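Local structure of oxidoreductase, 2OG-Fe oxygenase family protein, putative, expressed (5XOI) at residues 8-11 with 12-15; 19-22 with 23-26; 93-96 with 97-100; 101-104 with 105-109; 146-150 with 151-155. The protein probably acts as an iron- and 2-oxoglutarate-dependent dioxygenase of the AlkB family, this chain being the part that holds its oxygenase domain. All blocks are in the same frame, centred on the assembly; numbering follows the deposited sequence.

Contact 1 of 5, residues 8-11 with 12-15; sequences YLRP and GMVL
Met13 N closes the turn by donating to Arg10 O at 2.8 Å, its nitrogen tilted out of the carbonyl plane. The same oxygen, Arg10 O, lies 3.6 Å above the plane of the Tyr8 ring, offset toward its rim. Between Arg10 and Met13 the chain makes a type II turn with proline and glycine in the middle. Gly12 has the positive phi that favours glycine, and a CB there would run into Pro11 O. One residue further out, Leu9 N meets Met13 O at 2.9 Å, and this bond is fairly straight (166°). The turn thus joins strands 6-10 and 13-16 into an antiparallel hairpin at the edge of the larger sheet of the double-stranded beta-helix found in this enzyme family. Tyr8 pairs with Val14 and Arg10 with Met13, so the register slips by one at Leu9, a beta bulge.

Met13 packs against both Leu9 and Arg10. Its chain is extended, with CG anti to the backbone N (chi1 -173°), which brings SD across Arg10 CG at 3.5 Å and sets CE against Leu9 CD1 at 3.8 Å. Arg10 turns its guanidinium away to Asp170 and Ser194, while Tyr8 OH and Gly12 N both bond to Glu115. The Met13 and His199 side chains are about 6 Å apart, His199 being a ligand of the bound manganese.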
loop_
_atom_site.group_PDB
_atom_site.type_symbol
_atom_site.label_atom_id
_atom_site.label_comp_id
_atom_site.label_asym_id
_atom_site.label_seq_id
_atom_site.Cartn_x
_atom_site.Cartn_y
_atom_site.Cartn_z
ATOM N N TYR A 8 -11.931 -5.193 11.319
ATOM C CA TYR A 8 -10.987 -6.265 11.595
ATOM C C TYR A 8 -11.152 -7.344 10.535
ATOM O O TYR A 8 -12.222 -7.952 10.424
ATOM C CB TYR A 8 -11.257 -6.818 12.994
ATOM C CG TYR A 8 -10.381 -7.942 13.444
ATOM C CD1 TYR A 8 -10.744 -9.264 13.227
ATOM C CD2 TYR A 8 -9.201 -7.695 14.121
ATOM C CE1 TYR A 8 -9.940 -10.304 13.654
ATOM C CE2 TYR A 8 -8.397 -8.726 14.556
ATOM C CZ TYR A 8 -8.775 -10.029 14.324
ATOM O OH TYR A 8 -7.974 -11.054 14.770
ATOM N N LEU A 9 -10.108 -7.574 9.737
ATOM C CA LEU A 9 -10.224 -8.552 8.662
ATOM C C LEU A 9 -9.690 -9.923 9.046
ATOM O O LEU A 9 -10.200 -10.936 8.561
ATOM C CB LEU A 9 -9.484 -8.060 7.414
ATOM C CG LEU A 9 -9.960 -6.747 6.789
ATOM C CD1 LEU A 9 -9.337 -6.597 5.412
ATOM C CD2 LEU A 9 -11.473 -6.696 6.710
ATOM N N ARG A 10 -8.673 -9.963 9.890
ATOM C CA ARG A 10 -8.058 -11.174 10.406
ATOM C C ARG A 10 -6.960 -10.728 11.362
ATOM O O ARG A 10 -6.650 -9.525 11.420
ATOM C CB ARG A 10 -7.501 -12.054 9.282
ATOM C CG ARG A 10 -6.888 -11.347 8.117
ATOM C CD ARG A 10 -6.418 -12.398 7.120
ATOM N NE ARG A 10 -5.196 -13.042 7.598
ATOM C CZ ARG A 10 -4.708 -14.180 7.113
ATOM N NH1 ARG A 10 -5.338 -14.804 6.122
ATOM N NH2 ARG A 10 -3.591 -14.688 7.618
ATOM N N PRO A 11 -6.358 -11.636 12.133
ATOM C CA PRO A 11 -5.375 -11.190 13.128
ATOM C C PRO A 11 -4.258 -10.351 12.510
ATOM O O PRO A 11 -3.586 -10.759 11.555
ATOM C CB PRO A 11 -4.874 -12.508 13.727
ATOM C CG PRO A 11 -6.053 -13.412 13.632
ATOM C CD PRO A 11 -6.706 -13.062 12.321
ATOM N N GLY A 12 -4.101 -9.137 13.035
ATOM C CA GLY A 12 -3.098 -8.213 12.543
ATOM C C GLY A 12 -3.430 -7.552 11.226
ATOM O O GLY A 12 -2.534 -7.008 10.578
ATOM N N MET A 13 -4.700 -7.564 10.811
ATOM C CA MET A 13 -5.109 -6.950 9.549
ATOM C C MET A 13 -6.319 -6.059 9.793
ATOM O O MET A 13 -7.417 -6.552 10.069
ATOM C CB MET A 13 -5.419 -8.014 8.497
ATOM C CG MET A 13 -5.683 -7.444 7.116
ATOM S SD MET A 13 -5.812 -8.774 5.923
ATOM C CE MET A 13 -5.849 -7.841 4.389
ATOM N N VAL A 14 -6.113 -4.752 9.666
ATOM C CA VAL A 14 -7.110 -3.744 9.992
ATOM C C VAL A 14 -7.295 -2.851 8.775
ATOM O O VAL A 14 -6.314 -2.375 8.196
ATOM C CB VAL A 14 -6.682 -2.913 11.211
ATOM C CG1 VAL A 14 -7.629 -1.742 11.433
ATOM C CG2 VAL A 14 -6.630 -3.804 12.445
ATOM N N LEU A 15 -8.552 -2.614 8.401
ATOM C CA LEU A 15 -8.906 -1.679 7.340
ATOM C C LEU A 15 -9.500 -0.424 7.974
ATOM O O LEU A 15 -10.504 -0.498 8.693
ATOM C CB LEU A 15 -9.898 -2.313 6.367
ATOM C CG LEU A 15 -10.558 -1.379 5.350
ATOM C CD1 LEU A 15 -9.516 -0.751 4.417
ATOM C CD2 LEU A 15 -11.575 -2.143 4.549
#

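Contact 2 of 5, residues 19-22 with 23-26; sequences FLKH and DDQV
Leu20 and Lys21 lead into the first turn of helix 22-37 and meet Gln25 through both its backbone and its amide, with Lys21 at the N-cap position. Two of the hydrogen bonds here are ordinary helical ones: Gln25 N gives to Lys21 O at 3.0 Å and Val26 N to His22 O at 3.2 Å. The third comes from a side chain. Gln25 NE2 reaches back past the start of the helix to Leu20 O at 3.2 Å, approaching from above the carbonyl plane (42° out of it). Its chain is extended beyond CG (chi2 -170°), long enough to span that step, and its other end, OE1, is held by Ser184 OG, so both ends of the buried amide have partners and its rotation is fixed.

The apolar part is small. Leu20 CB rests on Gln25 CG at 3.6 Å, packing the aliphatic part of the glutamine against the incoming chain.

Charge comes next. Lys21 and Asp24 lie side by side pointing the same way, and Lys21 CB touches Asp24 OD2 at 3.6 Å. Lys21 NZ stays 4.8 Å from Asp24 OD2, so the opposite charges are near but not paired, and any attraction is probably weak.

The ring contacts belong to His22, which stacks on Trp212 and bonds through NE2 to Glu216 of helix 211-217. Its CD2 approaches Asp23 OD1 at 3.2 Å, with ring and carboxylate planes almost perpendicular (85°).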
loop_
_atom_site.group_PDB
_atom_site.type_symbol
_atom_site.label_atom_id
_atom_site.label_comp_id
_atom_site.label_asym_id
_atom_site.label_seq_id
_atom_site.Cartn_x
_atom_site.Cartn_y
_atom_site.Cartn_z
ATOM N N PHE A 19 -9.779 6.916 6.113
ATOM C CA PHE A 19 -8.870 7.442 7.128
ATOM C C PHE A 19 -8.173 8.717 6.657
ATOM O O PHE A 19 -7.944 9.636 7.457
ATOM C CB PHE A 19 -7.845 6.365 7.492
ATOM C CG PHE A 19 -6.991 6.701 8.674
ATOM C CD1 PHE A 19 -7.515 6.659 9.957
ATOM C CD2 PHE A 19 -5.655 7.039 8.505
ATOM C CE1 PHE A 19 -6.716 6.962 11.064
ATOM C CE2 PHE A 19 -4.848 7.346 9.602
ATOM C CZ PHE A 19 -5.385 7.307 10.881
ATOM N N LEU A 20 -7.824 8.797 5.371
ATOM C CA LEU A 20 -7.105 9.958 4.846
ATOM C C LEU A 20 -8.017 11.184 4.751
ATOM O O LEU A 20 -9.066 11.138 4.104
ATOM C CB LEU A 20 -6.525 9.630 3.467
ATOM C CG LEU A 20 -5.519 8.477 3.448
ATOM C CD1 LEU A 20 -5.035 8.172 2.016
ATOM C CD2 LEU A 20 -4.339 8.801 4.340
ATOM N N LYS A 21 -7.594 12.293 5.367
ATOM C CA LYS A 21 -8.384 13.521 5.333
ATOM C C LYS A 21 -8.440 14.091 3.918
ATOM O O LYS A 21 -7.621 13.766 3.058
ATOM C CB LYS A 21 -7.802 14.587 6.265
ATOM C CG LYS A 21 -7.746 14.226 7.736
ATOM C CD LYS A 21 -7.443 15.481 8.545
ATOM C CE LYS A 21 -6.394 15.227 9.607
ATOM N NZ LYS A 21 -6.736 14.025 10.417
ATOM N N HIS A 22 -9.420 14.975 3.701
ATOM C CA HIS A 22 -9.627 15.633 2.410
ATOM C C HIS A 22 -8.337 16.230 1.865
ATOM O O HIS A 22 -7.882 15.885 0.761
ATOM C CB HIS A 22 -10.699 16.729 2.579
ATOM C CG HIS A 22 -10.899 17.603 1.371
ATOM N ND1 HIS A 22 -12.127 17.752 0.758
ATOM C CD2 HIS A 22 -10.043 18.403 0.690
ATOM C CE1 HIS A 22 -12.012 18.587 -0.261
ATOM N NE2 HIS A 22 -10.757 18.991 -0.329
ATOM N N ASP A 23 -7.756 17.171 2.615
ATOM C CA ASP A 23 -6.606 17.906 2.104
ATOM C C ASP A 23 -5.384 17.006 1.995
ATOM O O ASP A 23 -4.504 17.257 1.166
ATOM C CB ASP A 23 -6.308 19.116 2.999
ATOM C CG ASP A 23 -7.138 20.345 2.626
ATOM O OD1 ASP A 23 -7.691 20.386 1.507
ATOM O OD2 ASP A 23 -7.231 21.283 3.451
ATOM N N ASP A 24 -5.317 15.958 2.819
ATOM C CA ASP A 24 -4.200 15.026 2.739
ATOM C C ASP A 24 -4.250 14.208 1.459
ATOM O O ASP A 24 -3.207 13.961 0.848
ATOM C CB ASP A 24 -4.186 14.104 3.951
ATOM C CG ASP A 24 -3.852 14.844 5.220
ATOM O OD1 ASP A 24 -3.196 15.907 5.118
ATOM O OD2 ASP A 24 -4.241 14.372 6.304
ATOM N N GLN A 25 -5.443 13.759 1.052
ATOM C CA GLN A 25 -5.568 13.049 -0.222
ATOM C C GLN A 25 -5.139 13.944 -1.376
ATOM O O GLN A 25 -4.397 13.522 -2.272
ATOM C CB GLN A 25 -7.008 12.571 -0.425
ATOM C CG GLN A 25 -7.434 11.416 0.463
ATOM C CD GLN A 25 -8.775 10.837 0.054
ATOM O OE1 GLN A 25 -8.959 10.399 -1.087
ATOM N NE2 GLN A 25 -9.724 10.831 0.986
ATOM N N VAL A 26 -5.598 15.193 -1.372
ATOM C CA VAL A 26 -5.181 16.112 -2.426
ATOM C C VAL A 26 -3.674 16.308 -2.388
ATOM O O VAL A 26 -3.001 16.285 -3.426
ATOM C CB VAL A 26 -5.928 17.446 -2.296
ATOM C CG1 VAL A 26 -5.439 18.427 -3.359
ATOM C CG2 VAL A 26 -7.416 17.206 -2.407
#

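Contact 3 of 5, residues 93-96 with 97-100; sequences VKDA and IQAS
Val93 and Ile97, one helical turn apart, lie side by side and point the same way, with Val93 CG1 and Ile97 CD1 4.2 Å from each other. Ile97 has CG1 anti to its carbonyl carbon, beside the backbone N (chi1 -65°), which lays CG1 back along the helix to within 3.4 Å of Val93 O. Gln98 is folded back in the same sense: its CB sits 3.4 Å from Lys94 O, and CG follows close by.

Further along, Ser100 folds back in the same way, but here the atom is a hydroxyl that donates. Swung beside its own backbone N (chi1 -66°), Ser100 OG gives to Ala96 O at 2.9 Å, the same length as the helical bond from Ser100 N. The two donors come at that oxygen from opposite faces of the carbonyl plane, so one acceptor is gripped twice and the buried hydroxyl has its proton used within the helix. With an alanine in place of Ser100, Ala96 O would probably keep its backbone donor but lose its second one, and the hydroxyl's contact with Val14 would go with it.

The remaining backbone bonds, such as Ala99 N to Asp95 O at 2.8 Å, are regular for an alpha helix. Lys94 NZ reaches out to Leu120 O. Helix 87-106 lies across the large sheet here: Val93 and Ile97 pack on strand 155-161, Ala96 on strand 187-190, and Ser100 also on strand 13-16.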
loop_
_atom_site.group_PDB
_atom_site.type_symbol
_atom_site.label_atom_id
_atom_site.label_comp_id
_atom_site.label_asym_id
_atom_site.label_seq_id
_atom_site.Cartn_x
_atom_site.Cartn_y
_atom_site.Cartn_z
ATOM N N VAL A 93 1.194 7.373 8.369
ATOM C CA VAL A 93 1.406 5.944 8.603
ATOM C C VAL A 93 1.399 5.635 10.101
ATOM O O VAL A 93 0.751 4.687 10.562
ATOM C CB VAL A 93 2.725 5.488 7.949
ATOM C CG1 VAL A 93 3.147 4.132 8.495
ATOM C CG2 VAL A 93 2.571 5.417 6.414
ATOM N N LYS A 94 2.136 6.421 10.874
ATOM C CA LYS A 94 2.207 6.180 12.313
ATOM C C LYS A 94 0.863 6.424 12.987
ATOM O O LYS A 94 0.502 5.712 13.938
ATOM C CB LYS A 94 3.295 7.062 12.926
ATOM C CG LYS A 94 4.697 6.534 12.671
ATOM C CD LYS A 94 5.751 7.579 12.976
ATOM C CE LYS A 94 7.057 7.294 12.241
ATOM N NZ LYS A 94 7.695 6.043 12.726
ATOM N N ASP A 95 0.115 7.431 12.523
ATOM C CA ASP A 95 -1.236 7.660 13.037
ATOM C C ASP A 95 -2.147 6.471 12.744
ATOM O O ASP A 95 -2.973 6.085 13.583
ATOM C CB ASP A 95 -1.833 8.931 12.418
ATOM C CG ASP A 95 -1.213 10.211 12.965
ATOM O OD1 ASP A 95 -0.468 10.160 13.962
ATOM O OD2 ASP A 95 -1.477 11.280 12.380
ATOM N N ALA A 96 -2.023 5.893 11.543
ATOM C CA ALA A 96 -2.848 4.745 11.179
ATOM C C ALA A 96 -2.557 3.549 12.075
ATOM O O ALA A 96 -3.478 2.842 12.504
ATOM C CB ALA A 96 -2.616 4.384 9.709
ATOM N N ILE A 97 -1.278 3.309 12.365
ATOM C CA ILE A 97 -0.903 2.242 13.286
ATOM C C ILE A 97 -1.449 2.531 14.677
ATOM O O ILE A 97 -2.023 1.652 15.328
ATOM C CB ILE A 97 0.624 2.064 13.296
ATOM C CG1 ILE A 97 1.087 1.581 11.918
ATOM C CG2 ILE A 97 1.035 1.055 14.352
ATOM C CD1 ILE A 97 2.581 1.592 11.766
ATOM N N GLN A 98 -1.273 3.764 15.151
ATOM C CA GLN A 98 -1.799 4.128 16.464
ATOM C C GLN A 98 -3.309 3.920 16.529
ATOM O O GLN A 98 -3.834 3.372 17.506
ATOM C CB GLN A 98 -1.444 5.581 16.782
ATOM C CG GLN A 98 -0.066 5.779 17.384
ATOM C CD GLN A 98 0.102 7.162 18.006
ATOM O OE1 GLN A 98 -0.593 8.112 17.636
ATOM N NE2 GLN A 98 1.013 7.272 18.973
ATOM N N ALA A 99 -4.030 4.348 15.491
ATOM C CA ALA A 99 -5.475 4.164 15.483
ATOM C C ALA A 99 -5.839 2.690 15.448
ATOM O O ALA A 99 -6.774 2.255 16.135
ATOM C CB ALA A 99 -6.101 4.900 14.293
ATOM N N SER A 100 -5.113 1.902 14.653
ATOM C CA SER A 100 -5.372 0.467 14.602
ATOM C C SER A 100 -5.156 -0.185 15.963
ATOM O O SER A 100 -5.952 -1.024 16.397
ATOM C CB SER A 100 -4.478 -0.185 13.552
ATOM O OG SER A 100 -4.820 0.262 12.257
#

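Contact 4 of 5, residues 101-104 with 105-109; sequences NEFL and RQKAR
The guanidinium of Arg105 lies with one face over Asn101 O, which sits 3.6 Å above its centre, while the carboxylate of Glu102 comes to its edge, CD in the plane. Both NE and NH2 close on the single oxygen Glu102 OE1, at 3.0 and 3.1 Å, a side-on salt bridge within one turn of the helix. The carboxylate and guanidinium planes are 52° apart, and NE reaches OE1 from above the carboxylate plane. The other carboxylate oxygen, Glu102 OE2, uses its anti lone pair for Gln106 NE2 at 2.9 Å, with amide and carboxylate planes strongly turned against each other (76°). A bend at chi2 (67°) turns the carboxylate toward both partners.

On the neighbouring side Lys107 CG stands over one face of the Phe103 ring, 4.0 Å from its centroid, a CH-pi contact made by the aliphatic part of the lysine. Lys107 N bonds to Phe103 O, whereas the bond from Ala108 N to Arg105 O is weak.

This is the C-terminal part of helix 87-106. Its charged side is at the surface, while Phe103 and Leu104 pack on Tyr8 and Val14 of the hairpin formed by strands 6-10 and 13-16.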
loop_
_atom_site.group_PDB
_atom_site.type_symbol
_atom_site.label_atom_id
_atom_site.label_comp_id
_atom_site.label_asym_id
_atom_site.label_seq_id
_atom_site.Cartn_x
_atom_site.Cartn_y
_atom_site.Cartn_z
ATOM N N ASN A 101 -4.056 0.158 16.636
ATOM C CA ASN A 101 -3.771 -0.486 17.911
ATOM C C ASN A 101 -4.789 -0.103 18.970
ATOM O O ASN A 101 -5.100 -0.915 19.841
ATOM C CB ASN A 101 -2.356 -0.144 18.364
ATOM C CG ASN A 101 -1.325 -1.011 17.676
ATOM O OD1 ASN A 101 -1.682 -2.033 17.091
ATOM N ND2 ASN A 101 -0.055 -0.605 17.715
ATOM N N GLU A 102 -5.327 1.112 18.901
ATOM C CA GLU A 102 -6.399 1.489 19.812
ATOM C C GLU A 102 -7.654 0.678 19.526
ATOM O O GLU A 102 -8.324 0.210 20.452
ATOM C CB GLU A 102 -6.683 2.987 19.695
ATOM C CG GLU A 102 -7.847 3.462 20.558
ATOM C CD GLU A 102 -7.553 3.360 22.038
ATOM O OE1 GLU A 102 -6.357 3.274 22.403
ATOM O OE2 GLU A 102 -8.524 3.368 22.836
ATOM N N PHE A 103 -7.974 0.495 18.244
ATOM C CA PHE A 103 -9.088 -0.363 17.859
ATOM C C PHE A 103 -8.888 -1.784 18.381
ATOM O O PHE A 103 -9.798 -2.372 18.971
ATOM C CB PHE A 103 -9.215 -0.329 16.333
ATOM C CG PHE A 103 -10.138 -1.354 15.754
ATOM C CD1 PHE A 103 -11.501 -1.272 15.959
ATOM C CD2 PHE A 103 -9.644 -2.360 14.936
ATOM C CE1 PHE A 103 -12.365 -2.199 15.393
ATOM C CE2 PHE A 103 -10.495 -3.298 14.370
ATOM C CZ PHE A 103 -11.864 -3.216 14.601
ATOM N N LEU A 104 -7.696 -2.357 18.158
ATOM C CA LEU A 104 -7.427 -3.717 18.619
ATOM C C LEU A 104 -7.465 -3.817 20.140
ATOM O O LEU A 104 -7.871 -4.854 20.681
ATOM C CB LEU A 104 -6.069 -4.195 18.094
ATOM C CG LEU A 104 -5.923 -4.350 16.565
ATOM C CD1 LEU A 104 -4.470 -4.485 16.190
ATOM C CD2 LEU A 104 -6.685 -5.564 16.065
ATOM N N ARG A 105 -7.037 -2.762 20.840
ATOM C CA ARG A 105 -7.181 -2.720 22.295
ATOM C C ARG A 105 -8.645 -2.824 22.705
ATOM O O ARG A 105 -8.997 -3.556 23.640
ATOM C CB ARG A 105 -6.595 -1.413 22.842
ATOM C CG ARG A 105 -5.150 -1.461 23.245
ATOM C CD ARG A 105 -4.741 -0.160 23.937
ATOM N NE ARG A 105 -4.608 0.967 23.020
ATOM C CZ ARG A 105 -3.519 1.245 22.307
ATOM N NH1 ARG A 105 -2.436 0.471 22.374
ATOM N NH2 ARG A 105 -3.519 2.295 21.513
ATOM N N GLN A 106 -9.513 -2.074 22.031
ATOM C CA GLN A 106 -10.907 -2.058 22.452
ATOM C C GLN A 106 -11.630 -3.345 22.077
ATOM O O GLN A 106 -12.555 -3.757 22.781
ATOM C CB GLN A 106 -11.613 -0.835 21.866
ATOM C CG GLN A 106 -11.167 0.477 22.525
ATOM C CD GLN A 106 -11.905 1.681 21.985
ATOM O OE1 GLN A 106 -13.059 1.579 21.573
ATOM N NE2 GLN A 106 -11.237 2.830 21.973
ATOM N N LYS A 107 -11.214 -4.012 21.013
ATOM C CA LYS A 107 -11.866 -5.245 20.602
ATOM C C LYS A 107 -11.349 -6.469 21.346
ATOM O O LYS A 107 -11.823 -7.580 21.084
ATOM C CB LYS A 107 -11.699 -5.437 19.092
ATOM C CG LYS A 107 -12.442 -4.378 18.263
ATOM C CD LYS A 107 -13.960 -4.488 18.450
ATOM C CE LYS A 107 -14.584 -3.144 18.832
ATOM N NZ LYS A 107 -15.979 -3.277 19.360
ATOM N N ALA A 108 -10.420 -6.289 22.289
ATOM C CA ALA A 108 -9.673 -7.424 22.824
ATOM C C ALA A 108 -10.555 -8.403 23.591
ATOM O O ALA A 108 -10.364 -9.618 23.479
ATOM C CB ALA A 108 -8.557 -6.928 23.739
ATOM N N ARG A 109 -11.526 -7.892 24.357
ATOM C CA ARG A 109 -12.032 -8.510 25.590
ATOM C C ARG A 109 -12.105 -10.047 25.606
ATOM O O ARG A 109 -12.312 -10.691 24.567
ATOM C CB ARG A 109 -13.363 -7.844 25.947
ATOM C CG ARG A 109 -13.169 -6.347 26.295
ATOM C CD ARG A 109 -12.397 -6.096 27.626
ATOM N NE ARG A 109 -11.012 -6.584 27.635
ATOM C CZ ARG A 109 -10.307 -6.842 28.736
ATOM N NH1 ARG A 109 -10.836 -6.644 29.934
ATOM N NH2 ARG A 109 -9.066 -7.282 28.639
#

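Contact 5 of 5, residues 146-150 with 151-155; sequences KPSLH and KGLPV
Ser148 and Leu153 meet because their first torsions turn them to the same place: the serine hydroxyl stands opposite its backbone N (chi1 -175°), and Leu153 CG swings beside its own N (chi1 -84°). Leu153 CD2 then lies 3.3 Å from Ser148 OG, while its CB is 3.7 Å from Ser148 O.

Behind this pair is a Schellman motif that ends helix 146-150. Leu153 N donates to Ser148 O at 3.2 Å, approaching the carbonyl nearly end-on, though the N-H...O angle is 151°, and Gly152 N donates to Leu149 O at 2.9 Å from well above the carbonyl plane. Gly152 takes the positive phi that makes the chain turn, a conformation that favours glycine. Leu153 and Ser148 occupy the positions whose side chains usually make the motif's hydrophobic contact; here a methyl meets a hydroxyl. Just before it, Lys151 N holds Pro147 O at 2.9 Å.

A water lies 2.7 Å from Ser148 OG and 2.9 Å from Leu153 O, spanning the two sides of the turn. Ser148 OG also bonds to Gln230 O, and Leu153 O takes Arg195 NE. With an alanine at Leu153, the serine side of the turn would probably lose its apolar cover and a gap would be likely to open beside Ser148 and Gln230.

Leu149 ends about 6 Å, side chain to side chain, from the manganese ligand Asp141. From here the chain passes into strand 155-161 of the large sheet, Pro154 packing on strand 187-190.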
loop_
_atom_site.group_PDB
_atom_site.type_symbol
_atom_site.label_atom_id
_atom_site.label_comp_id
_atom_site.label_asym_id
_atom_site.label_seq_id
_atom_site.Cartn_x
_atom_site.Cartn_y
_atom_site.Cartn_z
ATOM N N LYS A 146 14.952 -10.531 6.897
ATOM C CA LYS A 146 14.355 -11.555 7.748
ATOM C C LYS A 146 13.952 -11.035 9.126
ATOM O O LYS A 146 12.856 -11.398 9.587
ATOM C CB LYS A 146 15.304 -12.758 7.871
ATOM C CG LYS A 146 15.234 -13.714 6.684
ATOM C CD LYS A 146 16.012 -15.000 6.946
ATOM C CE LYS A 146 15.354 -15.846 8.029
ATOM N NZ LYS A 146 15.993 -17.187 8.156
ATOM N N PRO A 147 14.750 -10.211 9.826
ATOM C CA PRO A 147 14.271 -9.682 11.115
ATOM C C PRO A 147 13.025 -8.830 10.979
ATOM O O PRO A 147 12.137 -8.898 11.838
ATOM C CB PRO A 147 15.467 -8.866 11.621
ATOM C CG PRO A 147 16.653 -9.500 10.967
ATOM C CD PRO A 147 16.169 -9.877 9.600
ATOM N N SER A 148 12.941 -8.018 9.924
ATOM C CA SER A 148 11.732 -7.239 9.679
ATOM C C SER A 148 10.518 -8.145 9.529
ATOM O O SER A 148 9.461 -7.905 10.131
ATOM C CB SER A 148 11.914 -6.384 8.426
ATOM O OG SER A 148 10.798 -5.541 8.242
ATOM N N LEU A 149 10.647 -9.185 8.706
ATOM C CA LEU A 149 9.549 -10.120 8.501
ATOM C C LEU A 149 9.260 -10.913 9.768
ATOM O O LEU A 149 8.095 -11.084 10.147
ATOM C CB LEU A 149 9.875 -11.067 7.346
ATOM C CG LEU A 149 10.062 -10.479 5.954
ATOM C CD1 LEU A 149 10.329 -11.608 4.965
ATOM C CD2 LEU A 149 8.826 -9.692 5.554
ATOM N N HIS A 150 10.313 -11.382 10.448
ATOM C CA HIS A 150 10.129 -12.211 11.636
ATOM C C HIS A 150 9.431 -11.441 12.746
ATOM O O HIS A 150 8.643 -12.012 13.509
ATOM C CB HIS A 150 11.482 -12.738 12.121
ATOM C CG HIS A 150 11.440 -13.344 13.489
ATOM N ND1 HIS A 150 10.554 -14.343 13.834
ATOM C CD2 HIS A 150 12.174 -13.093 14.598
ATOM C CE1 HIS A 150 10.744 -14.680 15.097
ATOM N NE2 HIS A 150 11.720 -13.935 15.584
ATOM N N LYS A 151 9.708 -10.143 12.853
ATOM C CA LYS A 151 9.032 -9.319 13.845
ATOM C C LYS A 151 7.613 -8.944 13.435
ATOM O O LYS A 151 6.876 -8.377 14.250
ATOM C CB LYS A 151 9.861 -8.062 14.104
ATOM C CG LYS A 151 11.158 -8.310 14.847
ATOM C CD LYS A 151 11.855 -6.982 15.124
ATOM C CE LYS A 151 13.077 -7.161 16.032
ATOM N NZ LYS A 151 14.126 -8.011 15.396
ATOM N N GLY A 152 7.211 -9.254 12.208
ATOM C CA GLY A 152 5.874 -8.914 11.763
ATOM C C GLY A 152 5.635 -7.442 11.533
ATOM O O GLY A 152 4.481 -7.002 11.554
ATOM N N LEU A 153 6.688 -6.673 11.281
ATOM C CA LEU A 153 6.541 -5.250 11.014
ATOM C C LEU A 153 5.534 -5.036 9.890
ATOM O O LEU A 153 5.685 -5.621 8.808
ATOM C CB LEU A 153 7.876 -4.625 10.626
ATOM C CG LEU A 153 8.837 -4.171 11.717
ATOM C CD1 LEU A 153 8.803 -5.064 12.919
ATOM C CD2 LEU A 153 10.232 -4.036 11.159
ATOM N N PRO A 154 4.515 -4.216 10.098
ATOM C CA PRO A 154 3.367 -4.208 9.191
ATOM C C PRO A 154 3.648 -3.534 7.857
ATOM O O PRO A 154 4.557 -2.715 7.706
ATOM C CB PRO A 154 2.305 -3.423 9.969
ATOM C CG PRO A 154 3.101 -2.497 10.831
ATOM C CD PRO A 154 4.359 -3.263 11.211
ATOM N N VAL A 155 2.815 -3.905 6.887
ATOM C CA VAL A 155 2.666 -3.179 5.630
ATOM C C VAL A 155 1.513 -2.203 5.807
ATOM O O VAL A 155 0.438 -2.601 6.261
ATOM C CB VAL A 155 2.375 -4.153 4.477
ATOM C CG1 VAL A 155 2.163 -3.407 3.147
ATOM C CG2 VAL A 155 3.483 -5.216 4.367
HETATM O O HOH W 1 8.223 -6.134 7.509
#

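Along the chain the contacts run in series. Contact 1 makes the edge hairpin of the large antiparallel sheet, contact 2 starts helix 22-37 directly afterwards, contacts 3 and 4 are successive parts of helix 87-106, and contact 5 ends the short helix before strand 155-161. The long helix connects most of them: Val14 CG1 is 3.5 Å from Ser100 OG, and Phe19 CZ 3.6 Å from Ala96 CA. Contact 5 touches contact 3 through Ile97 and Pro154. Contacts 2 and 5 lie about 28 Å apart, centre to centre. The helix packs on the large sheet; contacts 1 and 5 each bring a side chain to within about 10 to 11 Å of the manganese.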